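Long-range contact in platelet inhibitor (PDB 4TPV), which inhibits platelet aggregation and adhesion, and may act by binding the integrins that platelets use to hold fibrinogen and collagen: residues M39-Y53 against N111-V125. Residues are numbered along the deposited sequence; the frame is centred on the assembly and turned at random.
Sequences MRTMVYDCTLEEKAY and NMVWDSHDKLGCAVV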
ATOM      1  N   MET A  39      -7.925  10.274   2.242  1.00  9.70           N
ATOM      2  CA  MET A  39      -7.232   8.993   2.152  1.00  8.65           C
ATOM      3  C   MET A  39      -8.034   8.081   1.245  1.00 10.73           C
ATOM      4  O   MET A  39      -9.175   7.764   1.541  1.00 13.45           O
ATOM      5  CB  MET A  39      -7.063   8.356   3.531  1.00  9.98           C
ATOM      6  CG  MET A  39      -6.266   7.062   3.495  1.00  8.14           C
ATOM      7  SD  MET A  39      -4.487   7.314   3.451  1.00  8.75           S
ATOM      8  CE  MET A  39      -4.122   7.945   5.095  1.00 10.86           C
ATOM      9  N   ARG A  40      -7.436   7.661   0.136  1.00  8.29           N
ATOM     10  CA  ARG A  40      -8.143   6.777  -0.807  1.00  8.16           C
ATOM     11  C   ARG A  40      -8.184   5.311  -0.381  1.00  9.01           C
ATOM     12  O   ARG A  40      -7.248   4.769   0.205  1.00 11.89           O
ATOM     13  CB  ARG A  40      -7.506   6.884  -2.200  1.00  9.74           C
ATOM     14  CG  ARG A  40      -7.697   8.294  -2.817  1.00 10.86           C
ATOM     15  CD  ARG A  40      -7.509   8.339  -4.325  1.00 11.37           C
ATOM     16  NE  ARG A  40      -8.611   7.656  -5.016  1.00 12.35           N
ATOM     17  CZ  ARG A  40      -8.968   7.902  -6.270  1.00 16.50           C
ATOM     18  NH1 ARG A  40      -8.328   8.818  -6.974  1.00 17.33           N
ATOM     19  NH2 ARG A  40      -9.973   7.227  -6.814  1.00 18.95           N
ATOM     20  N   THR A  41      -9.285   4.661  -0.737  1.00  8.11           N
ATOM     21  CA  THR A  41      -9.378   3.213  -0.659  1.00  9.95           C
ATOM     22  C   THR A  41      -8.453   2.636  -1.706  1.00 10.28           C
ATOM     23  O   THR A  41      -8.478   3.079  -2.860  1.00 10.20           O
ATOM     24  CB  THR A  41     -10.793   2.721  -0.921  1.00  9.86           C
ATOM     25  OG1 THR A  41     -11.698   3.375  -0.030  1.00 12.37           O
ATOM     26  CG2 THR A  41     -10.893   1.208  -0.704  1.00 11.71           C
ATOM     27  N   MET A  42      -7.630   1.672  -1.305  1.00  9.09           N
ATOM     28  CA  MET A  42      -6.854   0.923  -2.300  1.00  7.92           C
ATOM     29  C   MET A  42      -7.623  -0.227  -2.913  1.00 10.18           C
ATOM     30  O   MET A  42      -8.392  -0.930  -2.246  1.00 12.86           O
ATOM     31  CB  MET A  42      -5.578   0.355  -1.700  1.00  8.23           C
ATOM     32  CG  MET A  42      -4.494   1.383  -1.442  1.00 10.53           C
ATOM     33  SD  MET A  42      -3.019   0.606  -0.727  1.00 10.98           S
ATOM     34  CE  MET A  42      -1.869   1.985  -0.844  1.00 10.80           C
ATOM     35  N   VAL A  43      -7.378  -0.425  -4.203  1.00  8.55           N
ATOM     36  CA  VAL A  43      -7.925  -1.558  -4.937  1.00  8.58           C
ATOM     37  C   VAL A  43      -6.760  -2.378  -5.473  1.00 11.72           C
ATOM     38  O   VAL A  43      -5.753  -1.810  -5.887  1.00 13.40           O
ATOM     39  CB  VAL A  43      -8.828  -1.091  -6.095  1.00 12.22           C
ATOM     40  CG1 VAL A  43      -9.219  -2.267  -6.993  1.00 19.19           C
ATOM     41  CG2 VAL A  43     -10.042  -0.360  -5.543  1.00 13.05           C
ATOM     42  N   TYR A  44      -6.869  -3.703  -5.466  1.00 11.21           N
ATOM     43  CA  TYR A  44      -5.783  -4.515  -6.021  1.00  9.99           C
ATOM     44  C   TYR A  44      -5.656  -4.260  -7.533  1.00 10.86           C
ATOM     45  O   TYR A  44      -6.652  -4.050  -8.219  1.00 14.27           O
ATOM     46  CB  TYR A  44      -5.998  -6.004  -5.751  1.00 10.24           C
ATOM     47  CG  TYR A  44      -4.695  -6.763  -5.832  1.00  9.58           C
ATOM     48  CD1 TYR A  44      -3.800  -6.741  -4.768  1.00 14.63           C
ATOM     49  CD2 TYR A  44      -4.333  -7.457  -6.999  1.00 10.72           C
ATOM     50  CE1 TYR A  44      -2.601  -7.396  -4.830  1.00 11.74           C
ATOM     51  CE2 TYR A  44      -3.123  -8.120  -7.075  1.00  9.18           C
ATOM     52  CZ  TYR A  44      -2.259  -8.086  -5.989  1.00  8.40           C
ATOM     53  OH  TYR A  44      -1.048  -8.724  -6.037  1.00  9.74           O
ATOM     54  N   ASP A  45      -4.427  -4.258  -8.043  1.00  9.29           N
ATOM     55  CA  ASP A  45      -4.201  -3.938  -9.452  1.00  9.41           C
ATOM     56  C   ASP A  45      -3.253  -4.960 -10.041  1.00  9.90           C
ATOM     57  O   ASP A  45      -2.088  -5.044  -9.636  1.00 10.90           O
ATOM     58  CB  ASP A  45      -3.628  -2.521  -9.592  1.00  9.93           C
ATOM     59  CG  ASP A  45      -3.498  -2.090 -11.034  1.00 22.08           C
ATOM     60  OD1 ASP A  45      -2.515  -2.493 -11.698  1.00 21.79           O
ATOM     61  OD2 ASP A  45      -4.388  -1.346 -11.496  1.00 30.77           O
ATOM     62  N   CYS A  46      -3.761  -5.788 -10.950  1.00  9.60           N
ATOM     63  CA  CYS A  46      -2.933  -6.877 -11.471  1.00 12.99           C
ATOM     64  C   CYS A  46      -1.797  -6.367 -12.362  1.00 12.22           C
ATOM     65  O   CYS A  46      -0.806  -7.059 -12.537  1.00 12.47           O
ATOM     66  CB  CYS A  46      -3.787  -7.901 -12.213  1.00 12.07           C
ATOM     67  SG  CYS A  46      -4.921  -8.765 -11.102  1.00 16.67           S
ATOM     68  N   THR A  47      -1.918  -5.156 -12.905  1.00 10.09           N
ATOM     69  CA  THR A  47      -0.799  -4.551 -13.620  1.00 10.81           C
ATOM     70  C   THR A  47       0.364  -4.182 -12.679  1.00 11.18           C
ATOM     71  O   THR A  47       1.539  -4.433 -12.997  1.00 10.28           O
ATOM     72  CB  THR A  47      -1.270  -3.321 -14.397  1.00 18.06           C
ATOM     73  OG1 THR A  47      -2.141  -3.767 -15.452  1.00 19.91           O
ATOM     74  CG2 THR A  47      -0.091  -2.599 -15.010  1.00 24.23           C
ATOM     75  N   LEU A  48       0.050  -3.601 -11.524  1.00 10.74           N
ATOM     76  CA  LEU A  48       1.066  -3.356 -10.510  1.00  9.89           C
ATOM     77  C   LEU A  48       1.646  -4.657  -9.970  1.00 12.00           C
ATOM     78  O   LEU A  48       2.824  -4.708  -9.625  1.00 13.13           O
ATOM     79  CB  LEU A  48       0.490  -2.535  -9.360  1.00 10.42           C
ATOM     80  CG  LEU A  48       0.179  -1.113  -9.767  1.00  9.38           C
ATOM     81  CD1 LEU A  48      -0.261  -0.328  -8.535  1.00  9.95           C
ATOM     82  CD2 LEU A  48       1.400  -0.453 -10.413  1.00 16.56           C
ATOM     83  N   GLU A  49       0.830  -5.710  -9.903  1.00 11.49           N
ATOM     84  CA  GLU A  49       1.372  -7.003  -9.489  1.00 10.71           C
ATOM     85  C   GLU A  49       2.459  -7.463 -10.456  1.00 10.55           C
ATOM     86  O   GLU A  49       3.516  -7.941 -10.028  1.00 11.19           O
ATOM     87  CB  GLU A  49       0.288  -8.085  -9.388  1.00 10.83           C
ATOM     88  CG  GLU A  49       0.879  -9.492  -9.167  1.00  9.27           C
ATOM     89  CD  GLU A  49      -0.176 -10.564  -8.921  1.00  9.93           C
ATOM     90  OE1 GLU A  49      -0.147 -11.593  -9.644  1.00 12.45           O
ATOM     91  OE2 GLU A  49      -1.005 -10.393  -8.009  1.00 12.33           O
ATOM     92  N   GLU A  50       2.218  -7.330 -11.758  1.00  9.81           N
ATOM     93  CA  GLU A  50       3.239  -7.725 -12.721  1.00  9.77           C
ATOM     94  C   GLU A  50       4.499  -6.852 -12.566  1.00 11.90           C
ATOM     95  O   GLU A  50       5.617  -7.362 -12.631  1.00 11.41           O
ATOM     96  CB  GLU A  50       2.709  -7.655 -14.148  1.00 10.48           C
ATOM     97  CG  GLU A  50       3.813  -7.717 -15.207  1.00 11.00           C
ATOM     98  CD  GLU A  50       4.465  -9.087 -15.382  1.00 14.68           C
ATOM     99  OE1 GLU A  50       4.104 -10.047 -14.670  1.00 15.28           O
ATOM    100  OE2 GLU A  50       5.362  -9.183 -16.247  1.00 15.93           O
ATOM    101  N   LYS A  51       4.312  -5.557 -12.315  1.00 11.00           N
ATOM    102  CA  LYS A  51       5.444  -4.665 -12.065  1.00 10.86           C
ATOM    103  C   LYS A  51       6.210  -5.131 -10.825  1.00 10.17           C
ATOM    104  O   LYS A  51       7.456  -5.145 -10.793  1.00 11.72           O
ATOM    105  CB  LYS A  51       4.954  -3.221 -11.891  1.00 14.94           C
ATOM    106  CG  LYS A  51       6.050  -2.162 -11.821  1.00 17.71           C
ATOM    107  CD  LYS A  51       5.427  -0.785 -11.619  1.00 20.02           C
ATOM    108  CE  LYS A  51       6.501   0.293 -11.501  1.00 26.98           C
ATOM    109  NZ  LYS A  51       5.940   1.584 -11.003  1.00 32.49           N
ATOM    110  N   ALA A  52       5.455  -5.539  -9.818  1.00 10.72           N
ATOM    111  CA  ALA A  52       6.069  -6.023  -8.586  1.00  8.62           C
ATOM    112  C   ALA A  52       6.871  -7.302  -8.813  1.00  8.97           C
ATOM    113  O   ALA A  52       7.960  -7.455  -8.245  1.00 10.38           O
ATOM    114  CB  ALA A  52       4.992  -6.239  -7.506  1.00  8.95           C
ATOM    115  N   TYR A  53       6.356  -8.222  -9.645  1.00  9.29           N
ATOM    116  CA  TYR A  53       7.098  -9.451  -9.941  1.00 10.48           C
ATOM    117  C   TYR A  53       8.367  -9.151 -10.734  1.00 12.38           C
ATOM    118  O   TYR A  53       9.433  -9.680 -10.429  1.00 12.57           O
ATOM    119  CB  TYR A  53       6.215 -10.489 -10.681  1.00 10.07           C
ATOM    120  CG  TYR A  53       5.567 -11.415  -9.697  1.00 10.02           C
ATOM    121  CD1 TYR A  53       6.277 -12.481  -9.150  1.00 11.71           C
ATOM    122  CD2 TYR A  53       4.289 -11.174  -9.231  1.00  9.92           C
ATOM    123  CE1 TYR A  53       5.717 -13.306  -8.191  1.00 10.22           C
ATOM    124  CE2 TYR A  53       3.716 -11.988  -8.258  1.00 10.35           C
ATOM    125  CZ  TYR A  53       4.436 -13.063  -7.746  1.00  9.94           C
ATOM    126  OH  TYR A  53       3.888 -13.879  -6.791  1.00 11.98           O
ATOM    127  N   ASN A 111       4.459   4.687   1.772  1.00  7.71           N
ATOM    128  CA  ASN A 111       3.798   4.148   0.593  1.00  8.51           C
ATOM    129  C   ASN A 111       2.413   3.627   0.960  1.00  7.37           C
ATOM    130  O   ASN A 111       1.455   3.789   0.201  1.00  8.38           O
ATOM    131  CB  ASN A 111       4.619   3.020  -0.049  1.00  8.63           C
ATOM    132  CG  ASN A 111       5.436   3.489  -1.250  1.00  8.12           C
ATOM    133  OD1 ASN A 111       4.964   4.270  -2.092  1.00  8.69           O
ATOM    134  ND2 ASN A 111       6.668   2.981  -1.350  1.00  9.61           N
ATOM    135  N   MET A 112       2.310   2.999   2.136  1.00  8.18           N
ATOM    136  CA  MET A 112       1.049   2.392   2.547  1.00  6.77           C
ATOM    137  C   MET A 112      -0.023   3.414   2.899  1.00  6.79           C
ATOM    138  O   MET A 112      -1.203   3.149   2.686  1.00  8.71           O
ATOM    139  CB  MET A 112       1.250   1.439   3.737  1.00  7.32           C
ATOM    140  CG  MET A 112       2.051   0.200   3.399  1.00  9.27           C
ATOM    141  SD  MET A 112       1.768  -1.167   4.551  1.00 10.30           S
ATOM    142  CE  MET A 112       2.225  -0.423   6.110  1.00 11.70           C
ATOM    143  N   VAL A 113       0.368   4.582   3.411  1.00  7.06           N
ATOM    144  CA  VAL A 113      -0.629   5.582   3.830  1.00  9.32           C
ATOM    145  C   VAL A 113      -0.606   6.886   3.017  1.00  8.53           C
ATOM    146  O   VAL A 113      -1.303   7.853   3.364  1.00  9.61           O
ATOM    147  CB  VAL A 113      -0.489   5.896   5.341  1.00  9.08           C
ATOM    148  CG1 VAL A 113      -0.676   4.609   6.156  1.00  9.67           C
ATOM    149  CG2 VAL A 113       0.853   6.606   5.655  1.00  8.24           C
ATOM    150  N   TRP A 114       0.128   6.904   1.908  1.00  7.64           N
ATOM    151  CA  TRP A 114       0.090   8.071   1.017  1.00  8.67           C
ATOM    152  C   TRP A 114      -1.358   8.305   0.568  1.00  7.52           C
ATOM    153  O   TRP A 114      -1.993   7.376   0.055  1.00  7.93           O
ATOM    154  CB  TRP A 114       1.013   7.861  -0.198  1.00  7.40           C
ATOM    155  CG  TRP A 114       1.536   9.169  -0.694  1.00  7.62           C
ATOM    156  CD1 TRP A 114       0.901  10.044  -1.535  1.00 10.51           C
ATOM    157  CD2 TRP A 114       2.777   9.791  -0.329  1.00  7.74           C
ATOM    158  NE1 TRP A 114       1.683  11.165  -1.738  1.00 11.49           N
ATOM    159  CE2 TRP A 114       2.838  11.034  -1.011  1.00  9.87           C
ATOM    160  CE3 TRP A 114       3.854   9.409   0.482  1.00  7.86           C
ATOM    161  CZ2 TRP A 114       3.927  11.908  -0.890  1.00 10.25           C
ATOM    162  CZ3 TRP A 114       4.946  10.283   0.606  1.00  7.99           C
ATOM    163  CH2 TRP A 114       4.960  11.526  -0.080  1.00  8.20           C
ATOM    164  N   ASP A 115      -1.895   9.507   0.753  1.00  7.90           N
ATOM    165  CA  ASP A 115      -3.346   9.602   0.701  1.00  7.90           C
ATOM    166  C   ASP A 115      -3.859   9.377  -0.728  1.00 11.29           C
ATOM    167  O   ASP A 115      -4.924   8.781  -0.915  1.00  9.82           O
ATOM    168  CB  ASP A 115      -3.872  10.923   1.345  1.00 12.96           C
ATOM    169  CG  ASP A 115      -3.356  12.192   0.700  1.00 11.51           C
ATOM    170  OD1 ASP A 115      -2.544  12.163  -0.242  1.00 11.68           O
ATOM    171  OD2 ASP A 115      -3.784  13.257   1.179  1.00 10.68           O
ATOM    172  N   SER A 116      -3.069   9.765  -1.731  1.00  8.90           N
ATOM    173  CA  SER A 116      -3.535   9.668  -3.108  1.00 10.14           C
ATOM    174  C   SER A 116      -3.286   8.280  -3.696  1.00  7.89           C
ATOM    175  O   SER A 116      -3.733   7.990  -4.817  1.00  9.58           O
ATOM    176  CB  SER A 116      -2.877  10.736  -3.990  1.00 10.61           C
ATOM    177  OG  SER A 116      -1.465  10.629  -3.937  1.00 12.73           O
ATOM    178  N   HIS A 117      -2.587   7.423  -2.967  1.00  8.48           N
ATOM    179  CA  HIS A 117      -2.425   6.043  -3.447  1.00  8.81           C
ATOM    180  C   HIS A 117      -3.758   5.296  -3.440  1.00 13.36           C
ATOM    181  O   HIS A 117      -4.417   5.227  -2.408  1.00 13.47           O
ATOM    182  CB  HIS A 117      -1.404   5.266  -2.607  1.00  7.29           C
ATOM    183  CG  HIS A 117       0.017   5.542  -2.976  1.00  9.60           C
ATOM    184  ND1 HIS A 117       1.081   5.108  -2.211  1.00  7.72           N
ATOM    185  CD2 HIS A 117       0.554   6.224  -4.014  1.00 10.39           C
ATOM    186  CE1 HIS A 117       2.210   5.516  -2.762  1.00  8.97           C
ATOM    187  NE2 HIS A 117       1.921   6.186  -3.862  1.00  8.40           N
ATOM    188  N   ASP A 118      -4.141   4.703  -4.576  1.00  9.39           N
ATOM    189  CA  ASP A 118      -5.421   3.987  -4.615  1.00  8.21           C
ATOM    190  C   ASP A 118      -5.305   2.608  -5.263  1.00  8.90           C
ATOM    191  O   ASP A 118      -6.311   1.950  -5.508  1.00  9.89           O
ATOM    192  CB  ASP A 118      -6.484   4.820  -5.347  1.00 10.93           C
ATOM    193  CG  ASP A 118      -6.138   5.106  -6.798  1.00 15.61           C
ATOM    194  OD1 ASP A 118      -5.160   4.566  -7.340  1.00 16.25           O
ATOM    195  OD2 ASP A 118      -6.880   5.897  -7.421  1.00 24.53           O
ATOM    196  N   LYS A 119      -4.076   2.185  -5.528  1.00  9.80           N
ATOM    197  CA  LYS A 119      -3.836   0.888  -6.164  1.00  9.77           C
ATOM    198  C   LYS A 119      -2.583   0.241  -5.579  1.00 10.64           C
ATOM    199  O   LYS A 119      -1.607   0.922  -5.263  1.00 11.11           O
ATOM    200  CB  LYS A 119      -3.674   1.032  -7.686  1.00 14.13           C
ATOM    201  CG  LYS A 119      -4.893   1.515  -8.435  1.00 16.90           C
ATOM    202  CD  LYS A 119      -4.524   1.770  -9.899  1.00 21.72           C
ATOM    203  CE  LYS A 119      -5.758   2.090 -10.733  1.00 33.35           C
ATOM    204  NZ  LYS A 119      -6.444   3.334 -10.275  1.00 35.84           N
ATOM    205  N   LEU A 120      -2.622  -1.076  -5.391  1.00  8.90           N
ATOM    206  CA  LEU A 120      -1.406  -1.824  -5.094  1.00  7.91           C
ATOM    207  C   LEU A 120      -1.407  -3.154  -5.835  1.00 14.11           C
ATOM    208  O   LEU A 120      -2.462  -3.680  -6.208  1.00  9.59           O
ATOM    209  CB  LEU A 120      -1.243  -2.082  -3.581  1.00  9.58           C
ATOM    210  CG  LEU A 120      -2.020  -3.294  -3.040  1.00 10.65           C
ATOM    211  CD1 LEU A 120      -1.541  -3.642  -1.631  1.00 12.51           C
ATOM    212  CD2 LEU A 120      -3.515  -3.024  -3.044  1.00 11.44           C
ATOM    213  N   GLY A 121      -0.212  -3.690  -6.035  1.00 11.26           N
ATOM    214  CA  GLY A 121      -0.050  -5.043  -6.538  1.00  8.31           C
ATOM    215  C   GLY A 121       1.200  -5.593  -5.903  1.00  7.87           C
ATOM    216  O   GLY A 121       2.162  -4.853  -5.719  1.00  9.17           O
ATOM    217  N   CYS A 122       1.202  -6.888  -5.587  1.00  9.32           N
ATOM    218  CA  CYS A 122       2.303  -7.468  -4.803  1.00  7.97           C
ATOM    219  C   CYS A 122       2.870  -8.754  -5.411  1.00  9.98           C
ATOM    220  O   CYS A 122       2.263  -9.366  -6.285  1.00 11.24           O
ATOM    221  CB  CYS A 122       1.835  -7.728  -3.371  1.00  9.85           C
ATOM    222  SG  CYS A 122       1.255  -6.246  -2.490  1.00 11.43           S
ATOM    223  N   ALA A 123       4.046  -9.158  -4.931  1.00 10.05           N
ATOM    224  CA  ALA A 123       4.770 -10.304  -5.467  1.00  9.29           C
ATOM    225  C   ALA A 123       5.514 -11.001  -4.330  1.00  8.77           C
ATOM    226  O   ALA A 123       5.978 -10.356  -3.382  1.00 10.62           O
ATOM    227  CB  ALA A 123       5.748  -9.862  -6.562  1.00  8.95           C
ATOM    228  N   VAL A 124       5.588 -12.318  -4.406  1.00 10.48           N
ATOM    229  CA  VAL A 124       6.291 -13.120  -3.417  1.00 12.74           C
ATOM    230  C   VAL A 124       7.266 -14.017  -4.160  1.00 14.00           C
ATOM    231  O   VAL A 124       6.850 -14.792  -5.024  1.00 12.69           O
ATOM    232  CB  VAL A 124       5.305 -13.955  -2.586  1.00 12.26           C
ATOM    233  CG1 VAL A 124       6.065 -14.859  -1.622  1.00 15.93           C
ATOM    234  CG2 VAL A 124       4.339 -13.037  -1.830  1.00 13.85           C
ATOM    235  N   VAL A 125       8.561 -13.916  -3.857  1.00 10.62           N
ATOM    236  CA  VAL A 125       9.558 -14.685  -4.591  1.00 12.56           C
ATOM    237  C   VAL A 125      10.620 -15.203  -3.638  1.00 15.31           C
ATOM    238  O   VAL A 125      10.775 -14.666  -2.547  1.00 16.14           O
ATOM    239  CB  VAL A 125      10.241 -13.855  -5.684  1.00 14.28           C
ATOM    240  CG1 VAL A 125       9.221 -13.311  -6.694  1.00 13.52           C
ATOM    241  CG2 VAL A 125      11.026 -12.725  -5.071  1.00 12.65           C
TER
HETATM  242  O   HOH W   1      -5.321   9.161  -6.772  1.00 15.13           O
HETATM  243  O   HOH W   2       4.957 -16.314  -6.787  1.00 21.03           O
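Tyr44 reaches across to strand 119-125 with its hydroxyl, where OH accepts a nearly straight bond from Cys122 N at 2.9 Å. The chi1 of -158° swings CG away from the backbone N and lays the ring along the strand, with Leu120 O over one face, toward its rim, and Gly121 CA making an off-centre CH-pi contact. The same OH donates to Glu49 OE2 at 2.6 Å, on the lone pair turned away from OE1, so two bonds fix the ring's end. Farther along, Ala123 CB sits squarely over the Tyr53 ring, 3.3 Å from its centroid, while Val125 CG1 touches CE1. Tyr53 OH accepts a weak bond from Val124 N, and a water links this hydroxyl to Val124 O.

Residues 43-44 form a short parallel edge strand beside 119-127 in the central sheet of the CAP fold, and the chain then turns directly into helix 46-56. Asp45 makes that turn: its N donates to Leu120 O, and OD1 caps the helix by accepting from Leu48 N at 2.8 Å. Gly121 has no side chain, and the helix lies close against it, with Gly121 CA 3.5 Å from Glu49 N.

At the other end Arg40 N donates to Asp115 O. Asp118 OD2 sits over one face of the Arg40 guanidinium, 3.3 Å from Arg40 NH1; no N-H points at it, and the guanidinium and carboxylate planes are 75° apart, which leaves a salt bridge of charge alone. Lys119 NZ bridges weakly to Asp118 OD1. In the outer shell, Arg16 and Arg8 pair with the Glu49 carboxylate, and Cys135 ties Cys122 to the neighbouring strand by a disulfide.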